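Long-range contact in oxidoreductase, zinc-binding dehydrogenase family (Myxococcus xanthus, PDB 5K1S), which is a zinc-containing medium-chain reductase involved in an alternative de novo route to isovaleryl coenzyme A: residues A[160-168]-A[317-328]. Sequence-based numbering, arbitrary orientation.
Sequences EAATVCCTT and ALRLTATGGVRQ. With ZN (zinc ion), chain F.
V164 sets both methyls against helix 311-323, and Q328, beyond the end of that helix, folds back over residues 160-168. With CG1 anti to its backbone N (chi1 177°), V164 lays that methyl 3.7 Å from A317 CB, while its CB meets L318 CD2 at 3.7 Å. T168 continues this apolar seam, its CG2 lying 3.7 Å from A317 CB and also meeting V326 CG1. The hydroxyl of T321 faces V164 but is turned back on its own helix, where OG1 donates to A317 O at 3.2 Å.

The Q328 chain, bent at chi2 (-63°), carries its buried amide end among T163, T167 and T168. T167 OG1 is itself committed, donating to T163 O at 2.6 Å in the carbonyl plane, and T168 OG1 is hydrogen-bonded to S199. An alanine in place of Q328 would probably open a gap between E160 O and the three threonines, leaving their hydroxyls without the amide beside them.

Toward solvent the contact thins out: E160 slides past Q328 in the opposite direction, CG 3.8 Å from Q328 CB, its carboxylate at the partly exposed edge, and the exposed R327 points away. Just before T167, C166 binds the zinc ion with C57 and H79. Helix 311-323 follows strand 302-305 at the edge of the parallel Rossmann-type sheet, and Q328 lies where the chain returns to strand 330-335 of the mixed sheet; the contact thus joins the nucleotide-binding-type domain to the zinc-site side, as in medium-chain dehydrogenases/reductases. Helix 195-206 covers T168 and V326, and strands 80-88 and 354-358 pack against T163.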
loop_
_atom_site.group_PDB
_atom_site.type_symbol
_atom_site.label_atom_id
_atom_site.label_comp_id
_atom_site.label_asym_id
_atom_site.label_seq_id
_atom_site.Cartn_x
_atom_site.Cartn_y
_atom_site.Cartn_z
ATOM N N GLU A 160 30.942 2.298 11.815
ATOM C CA GLU A 160 29.831 1.412 11.485
ATOM C C GLU A 160 28.514 1.966 12.009
ATOM O O GLU A 160 27.470 1.821 11.363
ATOM C CB GLU A 160 30.081 0.017 12.056
ATOM C CG GLU A 160 30.917 -0.883 11.164
ATOM C CD GLU A 160 31.009 -2.298 11.702
ATOM O OE1 GLU A 160 31.205 -2.457 12.925
ATOM O OE2 GLU A 160 30.874 -3.250 10.903
ATOM N N ALA A 161 28.543 2.609 13.179
ATOM C CA ALA A 161 27.317 3.123 13.779
ATOM C C ALA A 161 26.793 4.346 13.038
ATOM O O ALA A 161 25.577 4.563 12.986
ATOM C CB ALA A 161 27.555 3.462 15.249
ATOM N N ALA A 162 27.685 5.151 12.458
ATOM C CA ALA A 162 27.283 6.375 11.775
ATOM C C ALA A 162 26.620 6.124 10.428
ATOM O O ALA A 162 26.302 7.096 9.735
ATOM C CB ALA A 162 28.495 7.284 11.577
ATOM N N THR A 163 26.414 4.866 10.029
ATOM C CA THR A 163 25.757 4.553 8.764
ATOM C C THR A 163 24.613 3.563 8.956
ATOM O O THR A 163 24.168 2.944 7.986
ATOM C CB THR A 163 26.764 4.000 7.751
ATOM O OG1 THR A 163 27.350 2.795 8.260
ATOM C CG2 THR A 163 27.862 5.021 7.479
ATOM N N VAL A 164 24.118 3.413 10.184
ATOM C CA VAL A 164 23.105 2.404 10.472
ATOM C C VAL A 164 21.709 2.936 10.173
ATOM O O VAL A 164 20.856 2.212 9.649
ATOM C CB VAL A 164 23.232 1.948 11.939
ATOM C CG1 VAL A 164 22.148 0.942 12.297
ATOM C CG2 VAL A 164 24.604 1.351 12.184
ATOM N N CYS A 165 21.452 4.206 10.498
ATOM C CA CYS A 165 20.093 4.734 10.423
ATOM C C CYS A 165 19.539 4.640 9.007
ATOM O O CYS A 165 18.429 4.138 8.795
ATOM C CB CYS A 165 20.068 6.180 10.915
ATOM S SG CYS A 165 18.405 6.825 11.222
ATOM N N CYS A 166 20.298 5.114 8.023
ATOM C CA CYS A 166 19.816 5.189 6.648
ATOM C C CYS A 166 19.977 3.884 5.882
ATOM O O CYS A 166 19.748 3.868 4.668
ATOM C CB CYS A 166 20.538 6.313 5.906
ATOM S SG CYS A 166 20.322 7.914 6.683
ATOM N N THR A 167 20.360 2.799 6.551
ATOM C CA THR A 167 20.449 1.496 5.903
ATOM C C THR A 167 19.729 0.446 6.739
ATOM O O THR A 167 18.596 0.066 6.425
ATOM C CB THR A 167 21.910 1.098 5.686
ATOM O OG1 THR A 167 22.603 1.114 6.938
ATOM C CG2 THR A 167 22.585 2.060 4.720
ATOM N N THR A 168 20.374 -0.026 7.807
ATOM C CA THR A 168 19.734 -1.006 8.678
ATOM C C THR A 168 18.537 -0.407 9.404
ATOM O O THR A 168 17.550 -1.109 9.648
ATOM C CB THR A 168 20.746 -1.553 9.684
ATOM O OG1 THR A 168 21.886 -2.070 8.986
ATOM C CG2 THR A 168 20.125 -2.661 10.525
ATOM N N ALA A 317 18.122 -1.440 15.214
ATOM C CA ALA A 317 19.080 -1.532 14.116
ATOM C C ALA A 317 20.509 -1.471 14.637
ATOM O O ALA A 317 21.360 -2.279 14.247
ATOM C CB ALA A 317 18.827 -0.411 13.109
ATOM N N LEU A 318 20.792 -0.513 15.521
ATOM C CA LEU A 318 22.121 -0.427 16.117
ATOM C C LEU A 318 22.474 -1.713 16.852
ATOM O O LEU A 318 23.621 -2.171 16.803
ATOM C CB LEU A 318 22.192 0.772 17.062
ATOM C CG LEU A 318 22.064 2.144 16.396
ATOM C CD1 LEU A 318 21.830 3.229 17.435
ATOM C CD2 LEU A 318 23.303 2.455 15.572
ATOM N N ARG A 319 21.498 -2.314 17.536
ATOM C CA ARG A 319 21.755 -3.566 18.239
ATOM C C ARG A 319 22.088 -4.685 17.261
ATOM O O ARG A 319 22.972 -5.508 17.529
ATOM C CB ARG A 319 20.545 -3.944 19.091
ATOM C CG ARG A 319 20.806 -5.100 20.045
ATOM C CD ARG A 319 19.523 -5.606 20.682
ATOM N NE ARG A 319 18.606 -6.169 19.694
ATOM C CZ ARG A 319 18.759 -7.359 19.122
ATOM N NH1 ARG A 319 19.800 -8.122 19.429
ATOM N NH2 ARG A 319 17.871 -7.787 18.235
ATOM N N LEU A 320 21.392 -4.734 16.122
ATOM C CA LEU A 320 21.642 -5.790 15.148
ATOM C C LEU A 320 23.045 -5.702 14.565
ATOM O O LEU A 320 23.652 -6.732 14.253
ATOM C CB LEU A 320 20.597 -5.727 14.033
ATOM C CG LEU A 320 19.178 -6.131 14.442
ATOM C CD1 LEU A 320 18.180 -5.736 13.371
ATOM C CD2 LEU A 320 19.104 -7.627 14.713
ATOM N N THR A 321 23.580 -4.489 14.410
ATOM C CA THR A 321 24.928 -4.347 13.872
ATOM C C THR A 321 25.976 -4.775 14.893
ATOM O O THR A 321 26.978 -5.402 14.535
ATOM C CB THR A 321 25.172 -2.904 13.434
ATOM O OG1 THR A 321 24.091 -2.464 12.602
ATOM C CG2 THR A 321 26.476 -2.798 12.655
ATOM N N ALA A 322 25.761 -4.444 16.167
ATOM C CA ALA A 322 26.720 -4.826 17.199
ATOM C C ALA A 322 26.772 -6.338 17.372
ATOM O O ALA A 322 27.840 -6.901 17.638
ATOM C CB ALA A 322 26.364 -4.145 18.520
ATOM N N THR A 323 25.629 -7.013 17.225
ATOM C CA THR A 323 25.592 -8.463 17.381
ATOM C C THR A 323 26.085 -9.188 16.136
ATOM O O THR A 323 26.620 -10.297 16.242
ATOM C CB THR A 323 24.172 -8.925 17.711
ATOM O OG1 THR A 323 23.283 -8.547 16.651
ATOM C CG2 THR A 323 23.695 -8.309 19.020
ATOM N N GLY A 324 25.914 -8.587 14.959
ATOM C CA GLY A 324 26.324 -9.198 13.710
ATOM C C GLY A 324 25.184 -9.663 12.830
ATOM O O GLY A 324 25.442 -10.137 11.718
ATOM N N GLY A 325 23.935 -9.549 13.286
ATOM C CA GLY A 325 22.813 -9.960 12.458
ATOM C C GLY A 325 22.729 -9.192 11.154
ATOM O O GLY A 325 22.331 -9.747 10.127
ATOM N N VAL A 326 23.097 -7.913 11.175
ATOM C CA VAL A 326 23.107 -7.085 9.975
ATOM C C VAL A 326 24.404 -6.290 9.956
ATOM O O VAL A 326 24.544 -5.289 10.669
ATOM C CB VAL A 326 21.881 -6.155 9.920
ATOM C CG1 VAL A 326 21.912 -5.301 8.658
ATOM C CG2 VAL A 326 20.596 -6.968 9.983
ATOM N N ARG A 327 25.361 -6.732 9.146
ATOM C CA ARG A 327 26.653 -6.071 9.078
ATOM C C ARG A 327 26.531 -4.701 8.416
ATOM O O ARG A 327 25.534 -4.374 7.768
ATOM C CB ARG A 327 27.652 -6.922 8.297
ATOM C CG ARG A 327 28.205 -8.117 9.057
ATOM C CD ARG A 327 29.223 -8.863 8.209
ATOM N NE ARG A 327 30.279 -7.975 7.730
ATOM C CZ ARG A 327 31.138 -8.279 6.761
ATOM N NH1 ARG A 327 31.072 -9.453 6.149
ATOM N NH2 ARG A 327 32.063 -7.399 6.398
ATOM N N GLN A 328 27.578 -3.899 8.589
ATOM C CA GLN A 328 27.716 -2.614 7.920
ATOM C C GLN A 328 28.919 -2.673 6.993
ATOM O O GLN A 328 29.991 -3.145 7.388
ATOM C CB GLN A 328 27.871 -1.473 8.931
ATOM C CG GLN A 328 26.559 -1.001 9.535
ATOM C CD GLN A 328 25.620 -0.425 8.493
ATOM O OE1 GLN A 328 26.058 0.180 7.515
ATOM N NE2 GLN A 328 24.322 -0.622 8.692
HETATM ZN ZN ZN F . 19.919 9.445 4.974
#